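Long-range contacts in alcohol dehydrogenase (Thermus thermophilus, PDB 2EIH), which binds zinc through a cluster of cysteines and probably works as a nicotinamide-dependent oxidoreductase of the zinc-containing alcohol dehydrogenase family: residues 315-320 with 336-341; 36-41 with 143-148. All coordinates share one frame; numbering follows the deposited sequence.

Contact 1 (315-320 with 336-341); sequences QVLPLE and GKVVLQ
The carboxamide of Gln341 lies flat against Val316: Val316 CB sits almost directly over one face of the amide, 4.0 Å from Gln341 CD, and Val316 CG2 lies over the same face, 4.1 Å from OE1. CG of Gln341 is anti to the carbonyl carbon (chi1 -69°), and from there the extended chain carries the amide up over the sheet face it shares with Val316. At one edge of the amide, NE2 is hydrogen-bonded to Glu142 OE2, which would help fix the rotation of the group. An alanine in place of Gln341 would probably leave Val316 without this flat cover and Glu142 without its amide donor. The peptide groups beneath form a parallel ladder of five hydrogen bonds. The shortest is Gln341 N to Leu317 O, at 2.8 Å, with the donor nearly along the C=O axis. The last, Leu319 N to Gln341 O at 2.9 Å, has its donor above the carbonyl plane, 39° out of it, where the chain is already turning into a 3-10 segment. On the sheet face shared by Leu317, Val338 and Leu340, Leu317 CD2 meets Val338 CG1 at 4.1 Å, and Leu319 CD2 meets Leu340 CD2 at 3.9 Å. The two strands and helix 322-330 make a beta-alpha-beta unit. That helix packs through Leu328 on Gln315 and Leu317 and through Ala322 on Leu340, Glu142 of helix 141-146 touches Val316 and Val339 on the other face, and strand 29-38 pairs antiparallel with 337-341.

Contact 2 (36-41 with 143-148); sequences AAALNH and EAAAIP
In what is probably the GroES-like catalytic domain of this family, the short helix 141-146 rests on the face of strand 29-38, and the contact is made almost wholly by alanines. Ala145 and Ala36 meet methyl to methyl, CB to CB at 3.8 Å. The same Ala145 CB also leans on the strand backbone, 3.6 Å from Ala36 O, so one methyl touches both the side chain and the carbonyl of a single residue. Two residues along the strand, Ala38 also directs its CB bond toward the helix, while that of Ala37 between them points away. Ala38 CB comes up to the backbone of Ala145, 3.2 Å from its O, which makes this a close approach of a methyl to a carbonyl oxygen. It also lies 4.0 Å from Ala146 CA. The backbones draw together accordingly, with 5.4 Å between Ala38 CA and Ala146 CA. Beside the strand, Ser66 and Asp64 of strand 64-72 pair with Ala36 and Ala38 through the backbone, and the methyls of Ala38 and Ala145 touch Asp64 and Ser66. No hydrogen bond joins the two segments. A methyl has no torsion that could move its carbon, so each CB is placed by its backbone alone, and this contact rests on dispersion and close fit, with 143 Å² buried, while a directional bond to the helix comes from Gln341 to Glu142.

Overall arrangement
Contact 1 and contact 2 are adjoining parts of one sheet and the helix that covers it, their centres 9 Å apart. Strand 337-341, which pairs with 315-320 in contact 1, lies next to strand 29-38 of contact 2 in the same mixed sheet. The seam is probably closed by two backbone hydrogen bonds, Leu340 N to Ala37 O at 2.7 Å and Leu39 N to Val338 O at 2.9 Å. Helix 141-146 serves both: Ala145 seats on the alanines, while Glu142 reaches Gln341. Along the chain contact 2 is complete before contact 1 begins, and the C-terminal beta-alpha-beta unit adds its strands to a sheet that also contains strand 29-38 from much earlier in the sequence. Both lie away from the zinc bound by Cys93, Cys96, Cys99 and Cys107.

Contact 1 (315-320 with 336-341)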
ATOM      1  N   GLN A 315     -33.789 -13.018 -14.814  1.00 25.41           N
ATOM      2  CA  GLN A 315     -34.924 -13.929 -14.954  1.00 25.86           C
ATOM      3  C   GLN A 315     -35.060 -14.822 -13.709  1.00 25.55           C
ATOM      4  O   GLN A 315     -34.068 -15.132 -13.044  1.00 23.98           O
ATOM      5  CB  GLN A 315     -34.747 -14.790 -16.221  1.00 29.43           C
ATOM      6  CG  GLN A 315     -35.985 -15.615 -16.644  1.00 36.48           C
ATOM      7  CD  GLN A 315     -35.913 -16.102 -18.110  1.00 39.10           C
ATOM      8  OE1 GLN A 315     -36.673 -16.981 -18.538  1.00 39.90           O
ATOM      9  NE2 GLN A 315     -35.002 -15.515 -18.879  1.00 39.71           N
ATOM     10  N   VAL A 316     -36.291 -15.200 -13.379  1.00 22.56           N
ATOM     11  CA  VAL A 316     -36.538 -16.082 -12.247  1.00 23.91           C
ATOM     12  C   VAL A 316     -37.166 -17.369 -12.777  1.00 25.42           C
ATOM     13  O   VAL A 316     -37.980 -17.334 -13.693  1.00 27.86           O
ATOM     14  CB  VAL A 316     -37.486 -15.435 -11.177  1.00 23.65           C
ATOM     15  CG1 VAL A 316     -36.810 -14.250 -10.511  1.00 19.60           C
ATOM     16  CG2 VAL A 316     -38.820 -15.010 -11.819  1.00 20.15           C
ATOM     17  N   LEU A 317     -36.773 -18.502 -12.212  1.00 26.93           N
ATOM     18  CA  LEU A 317     -37.305 -19.789 -12.639  1.00 27.56           C
ATOM     19  C   LEU A 317     -37.574 -20.643 -11.410  1.00 27.90           C
ATOM     20  O   LEU A 317     -36.930 -20.484 -10.372  1.00 26.40           O
ATOM     21  CB  LEU A 317     -36.295 -20.552 -13.525  1.00 28.14           C
ATOM     22  CG  LEU A 317     -35.961 -20.194 -14.979  1.00 30.98           C
ATOM     23  CD1 LEU A 317     -37.218 -20.275 -15.849  1.00 30.01           C
ATOM     24  CD2 LEU A 317     -35.372 -18.805 -15.039  1.00 33.81           C
ATOM     25  N   PRO A 318     -38.558 -21.544 -11.497  1.00 28.27           N
ATOM     26  CA  PRO A 318     -38.808 -22.389 -10.331  1.00 27.22           C
ATOM     27  C   PRO A 318     -37.625 -23.352 -10.185  1.00 27.23           C
ATOM     28  O   PRO A 318     -36.982 -23.706 -11.172  1.00 26.75           O
ATOM     29  CB  PRO A 318     -40.111 -23.106 -10.696  1.00 26.59           C
ATOM     30  CG  PRO A 318     -40.096 -23.095 -12.201  1.00 29.35           C
ATOM     31  CD  PRO A 318     -39.616 -21.711 -12.505  1.00 26.71           C
ATOM     32  N   LEU A 319     -37.353 -23.780  -8.959  1.00 27.86           N
ATOM     33  CA  LEU A 319     -36.242 -24.686  -8.692  1.00 30.83           C
ATOM     34  C   LEU A 319     -36.179 -25.895  -9.623  1.00 30.86           C
ATOM     35  O   LEU A 319     -35.099 -26.267 -10.091  1.00 32.86           O
ATOM     36  CB  LEU A 319     -36.287 -25.163  -7.235  1.00 30.44           C
ATOM     37  CG  LEU A 319     -35.162 -26.054  -6.675  1.00 32.43           C
ATOM     38  CD1 LEU A 319     -35.451 -27.507  -6.947  1.00 33.05           C
ATOM     39  CD2 LEU A 319     -33.824 -25.634  -7.266  1.00 32.48           C
ATOM     40  N   GLU A 320     -37.334 -26.495  -9.892  1.00 29.37           N
ATOM     41  CA  GLU A 320     -37.415 -27.670 -10.749  1.00 29.76           C
ATOM     42  C   GLU A 320     -37.042 -27.401 -12.194  1.00 29.18           C
ATOM     43  O   GLU A 320     -37.032 -28.313 -13.008  1.00 29.99           O
ATOM     44  CB  GLU A 320     -38.825 -28.275 -10.692  1.00 31.61           C
ATOM     45  CG  GLU A 320     -39.945 -27.285 -10.977  1.00 32.95           C
ATOM     46  CD  GLU A 320     -40.540 -26.690  -9.710  1.00 33.56           C
ATOM     47  OE1 GLU A 320     -39.784 -26.464  -8.741  1.00 31.30           O
ATOM     48  OE2 GLU A 320     -41.761 -26.433  -9.692  1.00 34.72           O
ATOM     49  N   GLY A 336     -28.247  -9.773 -16.683  1.00 25.86           N
ATOM     50  CA  GLY A 336     -28.435  -9.885 -15.253  1.00 24.34           C
ATOM     51  C   GLY A 336     -28.397 -11.321 -14.759  1.00 25.01           C
ATOM     52  O   GLY A 336     -28.124 -12.254 -15.517  1.00 25.45           O
ATOM     53  N   LYS A 337     -28.695 -11.494 -13.478  1.00 24.15           N
ATOM     54  CA  LYS A 337     -28.659 -12.798 -12.824  1.00 24.36           C
ATOM     55  C   LYS A 337     -29.875 -13.690 -13.113  1.00 23.42           C
ATOM     56  O   LYS A 337     -30.996 -13.206 -13.276  1.00 24.98           O
ATOM     57  CB  LYS A 337     -28.539 -12.579 -11.310  1.00 22.43           C
ATOM     58  CG  LYS A 337     -27.726 -13.634 -10.556  1.00 26.71           C
ATOM     59  CD  LYS A 337     -26.225 -13.428 -10.754  1.00 22.87           C
ATOM     60  CE  LYS A 337     -25.417 -14.510 -10.061  1.00 21.04           C
ATOM     61  NZ  LYS A 337     -23.959 -14.275 -10.225  1.00 23.17           N
ATOM     62  N   VAL A 338     -29.632 -14.994 -13.192  1.00 21.38           N
ATOM     63  CA  VAL A 338     -30.687 -15.977 -13.398  1.00 18.47           C
ATOM     64  C   VAL A 338     -30.836 -16.568 -12.005  1.00 19.03           C
ATOM     65  O   VAL A 338     -29.900 -17.168 -11.474  1.00 18.93           O
ATOM     66  CB  VAL A 338     -30.268 -17.086 -14.398  1.00 18.97           C
ATOM     67  CG1 VAL A 338     -31.349 -18.149 -14.494  1.00 15.84           C
ATOM     68  CG2 VAL A 338     -30.024 -16.472 -15.757  1.00 15.39           C
ATOM     69  N   VAL A 339     -32.006 -16.369 -11.406  1.00 19.11           N
ATOM     70  CA  VAL A 339     -32.274 -16.847 -10.065  1.00 16.04           C
ATOM     71  C   VAL A 339     -33.385 -17.860  -9.970  1.00 17.47           C
ATOM     72  O   VAL A 339     -34.488 -17.656 -10.480  1.00 17.57           O
ATOM     73  CB  VAL A 339     -32.642 -15.687  -9.105  1.00 15.08           C
ATOM     74  CG1 VAL A 339     -32.793 -16.228  -7.687  1.00 13.90           C
ATOM     75  CG2 VAL A 339     -31.591 -14.603  -9.157  1.00 11.42           C
ATOM     76  N   LEU A 340     -33.075 -18.943  -9.278  1.00 18.91           N
ATOM     77  CA  LEU A 340     -34.010 -20.024  -9.035  1.00 20.45           C
ATOM     78  C   LEU A 340     -34.768 -19.705  -7.755  1.00 22.44           C
ATOM     79  O   LEU A 340     -34.188 -19.248  -6.771  1.00 20.38           O
ATOM     80  CB  LEU A 340     -33.239 -21.331  -8.845  1.00 19.85           C
ATOM     81  CG  LEU A 340     -33.107 -22.335  -9.994  1.00 21.71           C
ATOM     82  CD1 LEU A 340     -32.928 -21.629 -11.333  1.00 19.08           C
ATOM     83  CD2 LEU A 340     -31.946 -23.272  -9.694  1.00 18.97           C
ATOM     84  N   GLN A 341     -36.071 -19.947  -7.785  1.00 24.76           N
ATOM     85  CA  GLN A 341     -36.932 -19.737  -6.636  1.00 26.49           C
ATOM     86  C   GLN A 341     -37.183 -21.109  -6.040  1.00 28.29           C
ATOM     87  O   GLN A 341     -37.790 -21.963  -6.683  1.00 27.52           O
ATOM     88  CB  GLN A 341     -38.253 -19.110  -7.067  1.00 25.27           C
ATOM     89  CG  GLN A 341     -38.139 -17.678  -7.543  1.00 25.38           C
ATOM     90  CD  GLN A 341     -39.416 -17.209  -8.204  1.00 25.26           C
ATOM     91  OE1 GLN A 341     -39.900 -17.853  -9.132  1.00 29.81           O
ATOM     92  NE2 GLN A 341     -39.956 -16.075  -7.755  1.00 23.44           N
TER

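Contact 2 (36-41 with 143-148)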
ATOM      1  N   ALA A  36     -34.186 -18.609  -2.534  1.00 22.35           N
ATOM      2  CA  ALA A  36     -33.706 -18.388  -3.875  1.00 23.15           C
ATOM      3  C   ALA A  36     -32.260 -18.834  -3.998  1.00 24.18           C
ATOM      4  O   ALA A  36     -31.467 -18.685  -3.066  1.00 26.07           O
ATOM      5  CB  ALA A  36     -33.830 -16.907  -4.230  1.00 20.55           C
ATOM      6  N   ALA A  37     -31.927 -19.413  -5.144  1.00 23.88           N
ATOM      7  CA  ALA A  37     -30.565 -19.841  -5.416  1.00 24.26           C
ATOM      8  C   ALA A  37     -30.224 -19.189  -6.740  1.00 24.94           C
ATOM      9  O   ALA A  37     -30.945 -19.355  -7.732  1.00 25.77           O
ATOM     10  CB  ALA A  37     -30.489 -21.346  -5.537  1.00 23.06           C
ATOM     11  N   ALA A  38     -29.141 -18.427  -6.746  1.00 23.76           N
ATOM     12  CA  ALA A  38     -28.711 -17.747  -7.951  1.00 23.94           C
ATOM     13  C   ALA A  38     -27.787 -18.667  -8.716  1.00 24.49           C
ATOM     14  O   ALA A  38     -27.012 -19.414  -8.124  1.00 24.62           O
ATOM     15  CB  ALA A  38     -27.989 -16.446  -7.601  1.00 24.22           C
ATOM     16  N   LEU A  39     -27.877 -18.601 -10.039  1.00 25.48           N
ATOM     17  CA  LEU A  39     -27.072 -19.429 -10.929  1.00 26.03           C
ATOM     18  C   LEU A  39     -25.758 -18.770 -11.326  1.00 25.59           C
ATOM     19  O   LEU A  39     -25.731 -17.603 -11.698  1.00 24.79           O
ATOM     20  CB  LEU A  39     -27.867 -19.740 -12.198  1.00 25.76           C
ATOM     21  CG  LEU A  39     -28.787 -20.958 -12.277  1.00 28.30           C
ATOM     22  CD1 LEU A  39     -29.763 -21.019 -11.122  1.00 25.54           C
ATOM     23  CD2 LEU A  39     -29.532 -20.901 -13.620  1.00 27.44           C
ATOM     24  N   ASN A  40     -24.669 -19.528 -11.258  1.00 27.29           N
ATOM     25  CA  ASN A  40     -23.350 -19.026 -11.648  1.00 28.22           C
ATOM     26  C   ASN A  40     -22.712 -19.922 -12.717  1.00 29.04           C
ATOM     27  O   ASN A  40     -23.032 -21.104 -12.819  1.00 29.86           O
ATOM     28  CB  ASN A  40     -22.449 -18.915 -10.419  1.00 25.09           C
ATOM     29  CG  ASN A  40     -22.790 -17.721  -9.572  1.00 24.83           C
ATOM     30  OD1 ASN A  40     -23.372 -17.842  -8.497  1.00 25.86           O
ATOM     31  ND2 ASN A  40     -22.435 -16.545 -10.062  1.00 23.33           N
ATOM     32  N   HIS A  41     -21.811 -19.362 -13.514  1.00 31.45           N
ATOM     33  CA  HIS A  41     -21.178 -20.140 -14.573  1.00 34.62           C
ATOM     34  C   HIS A  41     -20.413 -21.334 -14.011  1.00 34.70           C
ATOM     35  O   HIS A  41     -20.180 -22.336 -14.703  1.00 34.90           O
ATOM     36  CB  HIS A  41     -20.270 -19.240 -15.419  1.00 36.28           C
ATOM     37  CG  HIS A  41     -21.023 -18.248 -16.250  1.00 39.46           C
ATOM     38  ND1 HIS A  41     -21.768 -18.611 -17.351  1.00 39.06           N
ATOM     39  CD2 HIS A  41     -21.184 -16.910 -16.111  1.00 41.60           C
ATOM     40  CE1 HIS A  41     -22.359 -17.542 -17.854  1.00 41.02           C
ATOM     41  NE2 HIS A  41     -22.022 -16.495 -17.120  1.00 43.27           N
ATOM     42  N   GLU A 143     -33.299 -11.024  -5.283  1.00 18.90           N
ATOM     43  CA  GLU A 143     -32.334  -9.945  -5.434  1.00 18.95           C
ATOM     44  C   GLU A 143     -31.155 -10.223  -4.493  1.00 20.13           C
ATOM     45  O   GLU A 143     -29.978 -10.095  -4.872  1.00 22.58           O
ATOM     46  CB  GLU A 143     -33.005  -8.603  -5.097  1.00 18.42           C
ATOM     47  CG  GLU A 143     -33.981  -8.079  -6.150  1.00 19.28           C
ATOM     48  CD  GLU A 143     -34.662  -6.765  -5.753  1.00 20.43           C
ATOM     49  OE1 GLU A 143     -35.011  -5.982  -6.659  1.00 15.12           O
ATOM     50  OE2 GLU A 143     -34.814  -6.512  -4.541  1.00 22.39           O
ATOM     51  N   ALA A 144     -31.478 -10.640  -3.270  1.00 19.98           N
ATOM     52  CA  ALA A 144     -30.462 -10.960  -2.271  1.00 19.16           C
ATOM     53  C   ALA A 144     -29.565 -12.097  -2.773  1.00 19.52           C
ATOM     54  O   ALA A 144     -28.331 -11.964  -2.788  1.00 20.28           O
ATOM     55  CB  ALA A 144     -31.128 -11.349  -0.963  1.00 15.86           C
ATOM     56  N   ALA A 145     -30.174 -13.203  -3.201  1.00 17.81           N
ATOM     57  CA  ALA A 145     -29.389 -14.336  -3.700  1.00 17.67           C
ATOM     58  C   ALA A 145     -28.474 -13.964  -4.851  1.00 15.63           C
ATOM     59  O   ALA A 145     -27.442 -14.583  -5.060  1.00 19.36           O
ATOM     60  CB  ALA A 145     -30.309 -15.479  -4.131  1.00 13.88           C
ATOM     61  N   ALA A 146     -28.834 -12.935  -5.595  1.00 14.97           N
ATOM     62  CA  ALA A 146     -28.018 -12.543  -6.733  1.00 16.15           C
ATOM     63  C   ALA A 146     -26.726 -11.782  -6.392  1.00 18.04           C
ATOM     64  O   ALA A 146     -25.819 -11.708  -7.214  1.00 19.41           O
ATOM     65  CB  ALA A 146     -28.860 -11.713  -7.703  1.00 13.99           C
ATOM     66  N   ILE A 147     -26.626 -11.252  -5.178  1.00 21.67           N
ATOM     67  CA  ILE A 147     -25.476 -10.453  -4.788  1.00 20.02           C
ATOM     68  C   ILE A 147     -24.077 -11.050  -4.543  1.00 23.05           C
ATOM     69  O   ILE A 147     -23.146 -10.788  -5.325  1.00 23.81           O
ATOM     70  CB  ILE A 147     -25.812  -9.600  -3.540  1.00 20.69           C
ATOM     71  CG1 ILE A 147     -26.984  -8.694  -3.841  1.00 18.87           C
ATOM     72  CG2 ILE A 147     -24.582  -8.772  -3.117  1.00 15.70           C
ATOM     73  CD1 ILE A 147     -27.561  -8.016  -2.622  1.00 21.43           C
ATOM     74  N   PRO A 148     -23.916 -11.864  -3.476  1.00 23.21           N
ATOM     75  CA  PRO A 148     -22.652 -12.485  -3.077  1.00 22.18           C
ATOM     76  C   PRO A 148     -21.574 -12.787  -4.124  1.00 24.90           C
ATOM     77  O   PRO A 148     -20.636 -11.998  -4.305  1.00 25.94           O
ATOM     78  CB  PRO A 148     -23.115 -13.707  -2.308  1.00 22.08           C
ATOM     79  CG  PRO A 148     -24.382 -13.244  -1.693  1.00 18.13           C
ATOM     80  CD  PRO A 148     -25.047 -12.586  -2.866  1.00 18.86           C
TER